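Local coordinates for protein starch synthase I (Hordeum vulgare, PDB 4HLN) that belongs to the starch synthases, plant proteins of the glycosyltransferase family built from two domains, and binds a glycan in a pocket of the second, at residues N530-V542 and W597-H609. Residues are numbered along the deposited sequence; the frame is centred on the assembly and turned at random.
Sequences NQLYAMQYGTVPV and WEGLMKRGMTKDH
Met-535, on helix 529-536, passes the NE2/CE1 side of the His-609 imidazole, the two side chains crossing at about a right angle. Its CB lies 3.6 Å from NE2 of His-609, CG rests against CA of Gly-604, and SD comes only obliquely to the ring. The chain then bends at its last torsion (chi3 74°), which brings CE to the ring edge, 3.6 Å from CE1 of His-609, with the aliphatic part of Lys-607 alongside. At another point of that edge lies OE1 of Gln-536, 3.5 Å from CD2 of His-609, the amide plane standing nearly perpendicular to the ring; NE2 of Gln-536 is hydrogen-bonded to the carbonyl of Trp-401. The ring's own rotation is fixed by a hydrogen bond from NE2 of His-609 to O of Gly-604 (3.0 Å, 158° at the hydrogen), which also occupies a carbonyl near the helix C-terminus. Gly-538, with positive phi, is the C' residue of a Schellman motif that ends helix 529-536 and turns the chain into strand 540-544 of the parallel sheet in the C-terminal Rossmann-like domain, as in GT-B glycosyltransferases. Against this turn lie two methionines: CG of Met-605 is 3.4 Å from N of Gly-538, and CG of Met-601 is 3.4 Å from O of Gly-538. Where the strand begins, Val-540 sets CG2 over one face of the Trp-597 six-membered ring, 4.0 Å from its centroid, while Phe-590 meets the indole edge-to-face.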
loop_
_atom_site.group_PDB
_atom_site.type_symbol
_atom_site.label_atom_id
_atom_site.label_comp_id
_atom_site.label_asym_id
_atom_site.label_seq_id
_atom_site.Cartn_x
_atom_site.Cartn_y
_atom_site.Cartn_z
ATOM N N ASN A 530 3.100 9.138 5.022
ATOM C CA ASN A 530 3.276 10.518 5.458
ATOM C C ASN A 530 2.063 11.070 6.222
ATOM O O ASN A 530 2.239 11.768 7.222
ATOM C CB ASN A 530 3.747 11.429 4.314
ATOM C CG ASN A 530 5.232 11.246 3.999
ATOM O OD1 ASN A 530 5.817 10.210 4.314
ATOM N ND2 ASN A 530 5.848 12.255 3.384
ATOM N N GLN A 531 0.849 10.734 5.769
ATOM C CA GLN A 531 -0.389 10.980 6.536
ATOM C C GLN A 531 -0.248 10.615 8.008
ATOM O O GLN A 531 -0.515 11.418 8.904
ATOM C CB GLN A 531 -1.532 10.095 6.032
ATOM C CG GLN A 531 -2.053 10.421 4.688
ATOM C CD GLN A 531 -1.390 9.613 3.613
ATOM O OE1 GLN A 531 -0.166 9.664 3.427
ATOM N NE2 GLN A 531 -2.196 8.860 2.883
ATOM N N LEU A 532 0.139 9.364 8.236
ATOM C CA LEU A 532 0.165 8.790 9.568
ATOM C C LEU A 532 1.176 9.515 10.448
ATOM O O LEU A 532 0.869 9.874 11.593
ATOM C CB LEU A 532 0.475 7.292 9.484
ATOM C CG LEU A 532 -0.294 6.552 8.380
ATOM C CD1 LEU A 532 -0.176 5.046 8.543
ATOM C CD2 LEU A 532 -1.764 6.958 8.390
ATOM N N TYR A 533 2.376 9.738 9.910
ATOM C CA TYR A 533 3.391 10.499 10.628
ATOM C C TYR A 533 2.872 11.891 10.972
ATOM O O TYR A 533 2.991 12.355 12.113
ATOM C CB TYR A 533 4.651 10.627 9.789
ATOM C CG TYR A 533 5.294 9.317 9.408
ATOM C CD1 TYR A 533 5.320 8.245 10.285
ATOM C CD2 TYR A 533 5.885 9.159 8.162
ATOM C CE1 TYR A 533 5.920 7.047 9.927
ATOM C CE2 TYR A 533 6.488 7.976 7.798
ATOM C CZ TYR A 533 6.499 6.924 8.680
ATOM O OH TYR A 533 7.105 5.752 8.307
ATOM N N ALA A 534 2.292 12.557 9.977
ATOM C CA ALA A 534 1.735 13.885 10.196
ATOM C C ALA A 534 0.762 13.841 11.362
ATOM O O ALA A 534 0.926 14.553 12.349
ATOM C CB ALA A 534 1.045 14.388 8.938
ATOM N N MET A 535 -0.242 12.979 11.240
ATOM C CA MET A 535 -1.275 12.837 12.255
ATOM C C MET A 535 -0.667 12.474 13.605
ATOM O O MET A 535 -1.014 13.050 14.631
ATOM C CB MET A 535 -2.302 11.797 11.811
ATOM C CG MET A 535 -3.381 12.356 10.858
ATOM S SD MET A 535 -4.406 11.102 10.055
ATOM C CE MET A 535 -5.463 10.573 11.399
ATOM N N GLN A 536 0.262 11.530 13.590
ATOM C CA GLN A 536 0.941 11.101 14.802
ATOM C C GLN A 536 1.621 12.279 15.485
ATOM O O GLN A 536 1.841 12.263 16.696
ATOM C CB GLN A 536 1.975 10.020 14.456
ATOM C CG GLN A 536 2.841 9.548 15.612
ATOM C CD GLN A 536 2.067 8.723 16.644
ATOM O OE1 GLN A 536 0.831 8.577 16.569
ATOM N NE2 GLN A 536 2.797 8.178 17.613
ATOM N N TYR A 537 1.940 13.305 14.702
ATOM C CA TYR A 537 2.717 14.435 15.197
ATOM C C TYR A 537 1.925 15.731 15.330
ATOM O O TYR A 537 2.507 16.790 15.570
ATOM C CB TYR A 537 3.912 14.673 14.278
ATOM C CG TYR A 537 5.086 13.823 14.634
ATOM C CD1 TYR A 537 5.003 12.451 14.553
ATOM C CD2 TYR A 537 6.281 14.387 15.063
ATOM C CE1 TYR A 537 6.071 11.654 14.886
ATOM C CE2 TYR A 537 7.361 13.594 15.401
ATOM C CZ TYR A 537 7.239 12.223 15.313
ATOM O OH TYR A 537 8.284 11.393 15.638
ATOM N N GLY A 538 0.609 15.661 15.158
ATOM C CA GLY A 538 -0.212 16.858 15.225
ATOM C C GLY A 538 0.039 17.796 14.058
ATOM O O GLY A 538 -0.218 18.998 14.130
ATOM N N THR A 539 0.561 17.243 12.974
ATOM C CA THR A 539 0.721 18.010 11.759
ATOM C C THR A 539 -0.418 17.638 10.834
ATOM O O THR A 539 -0.596 16.471 10.490
ATOM C CB THR A 539 2.069 17.735 11.104
ATOM O OG1 THR A 539 3.105 18.024 12.050
ATOM C CG2 THR A 539 2.256 18.595 9.848
ATOM N N VAL A 540 -1.206 18.635 10.459
ATOM C CA VAL A 540 -2.421 18.389 9.706
ATOM C C VAL A 540 -2.097 18.108 8.254
ATOM O O VAL A 540 -1.447 18.904 7.580
ATOM C CB VAL A 540 -3.416 19.551 9.820
ATOM C CG1 VAL A 540 -4.587 19.318 8.900
ATOM C CG2 VAL A 540 -3.905 19.678 11.242
ATOM N N PRO A 541 -2.533 16.948 7.774
ATOM C CA PRO A 541 -2.220 16.556 6.408
ATOM C C PRO A 541 -3.218 17.106 5.405
ATOM O O PRO A 541 -4.416 17.187 5.685
ATOM C CB PRO A 541 -2.313 15.028 6.470
ATOM C CG PRO A 541 -3.315 14.752 7.532
ATOM C CD PRO A 541 -3.093 15.836 8.561
ATOM N N VAL A 542 -2.700 17.499 4.247
ATOM C CA VAL A 542 -3.512 17.809 3.080
ATOM C C VAL A 542 -3.083 16.876 1.944
ATOM O O VAL A 542 -1.951 16.925 1.462
ATOM C CB VAL A 542 -3.338 19.272 2.647
ATOM C CG1 VAL A 542 -3.877 19.486 1.232
ATOM C CG2 VAL A 542 -4.002 20.199 3.649
ATOM N N TRP A 597 -8.515 24.210 14.913
ATOM C CA TRP A 597 -7.237 23.634 14.530
ATOM C C TRP A 597 -6.741 22.645 15.588
ATOM O O TRP A 597 -6.475 21.472 15.286
ATOM C CB TRP A 597 -6.201 24.730 14.304
ATOM C CG TRP A 597 -5.001 24.235 13.574
ATOM C CD1 TRP A 597 -3.784 23.913 14.106
ATOM C CD2 TRP A 597 -4.904 23.986 12.172
ATOM N NE1 TRP A 597 -2.932 23.482 13.114
ATOM C CE2 TRP A 597 -3.598 23.516 11.919
ATOM C CE3 TRP A 597 -5.798 24.104 11.105
ATOM C CZ2 TRP A 597 -3.168 23.168 10.646
ATOM C CZ3 TRP A 597 -5.367 23.760 9.838
ATOM C CH2 TRP A 597 -4.065 23.300 9.618
ATOM N N GLU A 598 -6.623 23.118 16.826
ATOM C CA GLU A 598 -6.247 22.257 17.943
ATOM C C GLU A 598 -7.007 20.932 17.931
ATOM O O GLU A 598 -6.456 19.885 18.266
ATOM C CB GLU A 598 -6.469 22.968 19.281
ATOM C CG GLU A 598 -5.335 23.902 19.704
ATOM C CD GLU A 598 -4.792 23.588 21.101
ATOM O OE1 GLU A 598 -5.346 22.689 21.780
ATOM O OE2 GLU A 598 -3.805 24.242 21.518
ATOM N N GLY A 599 -8.277 20.972 17.554
ATOM C CA GLY A 599 -9.070 19.761 17.512
ATOM C C GLY A 599 -8.605 18.833 16.409
ATOM O O GLY A 599 -8.502 17.619 16.614
ATOM N N LEU A 600 -8.327 19.396 15.235
ATOM C CA LEU A 600 -7.857 18.595 14.113
ATOM C C LEU A 600 -6.570 17.862 14.478
ATOM O O LEU A 600 -6.371 16.697 14.109
ATOM C CB LEU A 600 -7.641 19.473 12.888
ATOM C CG LEU A 600 -8.889 19.655 12.029
ATOM C CD1 LEU A 600 -8.768 20.894 11.169
ATOM C CD2 LEU A 600 -9.154 18.410 11.173
ATOM N N MET A 601 -5.701 18.554 15.210
ATOM C CA MET A 601 -4.435 17.979 15.643
ATOM C C MET A 601 -4.652 16.859 16.644
ATOM O O MET A 601 -4.222 15.723 16.427
ATOM C CB MET A 601 -3.549 19.052 16.262
ATOM C CG MET A 601 -3.172 20.163 15.296
ATOM S SD MET A 601 -2.590 21.675 16.125
ATOM C CE MET A 601 -1.097 21.136 16.966
ATOM N N LYS A 602 -5.323 17.186 17.742
ATOM C CA LYS A 602 -5.552 16.219 18.806
ATOM C C LYS A 602 -6.234 14.946 18.286
ATOM O O LYS A 602 -5.928 13.831 18.738
ATOM C CB LYS A 602 -6.324 16.866 19.962
ATOM C CG LYS A 602 -5.496 17.930 20.705
ATOM C CD LYS A 602 -6.134 18.393 22.012
ATOM C CE LYS A 602 -5.180 19.262 22.824
ATOM N NZ LYS A 602 -5.690 19.532 24.201
ATOM N N ARG A 603 -7.135 15.109 17.320
ATOM C CA ARG A 603 -7.788 13.960 16.721
ATOM C C ARG A 603 -6.770 13.086 15.992
ATOM O O ARG A 603 -6.789 11.858 16.127
ATOM C CB ARG A 603 -8.923 14.393 15.793
ATOM C CG ARG A 603 -10.296 13.927 16.273
ATOM C CD ARG A 603 -11.263 15.078 16.448
ATOM N NE ARG A 603 -11.492 15.788 15.196
ATOM C CZ ARG A 603 -11.664 17.104 15.111
ATOM N NH1 ARG A 603 -11.860 17.681 13.927
ATOM N NH2 ARG A 603 -11.635 17.844 16.214
ATOM N N GLY A 604 -5.868 13.720 15.246
ATOM C CA GLY A 604 -4.827 12.992 14.540
ATOM C C GLY A 604 -3.926 12.218 15.481
ATOM O O GLY A 604 -3.614 11.042 15.259
ATOM N N MET A 605 -3.516 12.883 16.556
ATOM C CA MET A 605 -2.544 12.314 17.475
ATOM C C MET A 605 -3.109 11.182 18.323
ATOM O O MET A 605 -2.383 10.257 18.701
ATOM C CB MET A 605 -1.983 13.410 18.365
ATOM C CG MET A 605 -1.550 14.629 17.567
ATOM S SD MET A 605 -1.036 15.997 18.613
ATOM C CE MET A 605 0.361 15.239 19.419
ATOM N N THR A 606 -4.402 11.253 18.623
ATOM C CA THR A 606 -5.019 10.215 19.438
ATOM C C THR A 606 -5.366 8.958 18.634
ATOM O O THR A 606 -5.512 7.898 19.225
ATOM C CB THR A 606 -6.247 10.719 20.224
ATOM O OG1 THR A 606 -7.099 11.459 19.349
ATOM C CG2 THR A 606 -5.819 11.620 21.374
ATOM N N LYS A 607 -5.474 9.076 17.304
ATOM C CA LYS A 607 -5.691 7.913 16.427
ATOM C C LYS A 607 -4.601 6.851 16.590
ATOM O O LYS A 607 -3.436 7.173 16.842
ATOM C CB LYS A 607 -5.787 8.315 14.946
ATOM C CG LYS A 607 -7.187 8.717 14.466
ATOM C CD LYS A 607 -7.612 7.989 13.162
ATOM C CE LYS A 607 -7.638 6.441 13.323
ATOM N NZ LYS A 607 -8.562 5.884 14.382
ATOM N N ASP A 608 -4.991 5.586 16.452
ATOM C CA ASP A 608 -4.041 4.480 16.512
ATOM C C ASP A 608 -3.512 4.204 15.108
ATOM O O ASP A 608 -4.277 3.849 14.211
ATOM C CB ASP A 608 -4.702 3.223 17.088
ATOM C CG ASP A 608 -3.709 2.080 17.314
ATOM O OD1 ASP A 608 -4.066 1.101 18.000
ATOM O OD2 ASP A 608 -2.571 2.150 16.807
ATOM N N HIS A 609 -2.209 4.382 14.924
ATOM C CA HIS A 609 -1.589 4.203 13.620
ATOM C C HIS A 609 -0.627 3.027 13.643
ATOM O O HIS A 609 0.272 2.926 12.803
ATOM C CB HIS A 609 -0.809 5.457 13.213
ATOM C CG HIS A 609 -1.607 6.722 13.268
ATOM N ND1 HIS A 609 -2.656 6.981 12.409
ATOM C CD2 HIS A 609 -1.491 7.811 14.069
ATOM C CE1 HIS A 609 -3.161 8.170 12.691
ATOM N NE2 HIS A 609 -2.473 8.693 13.694
#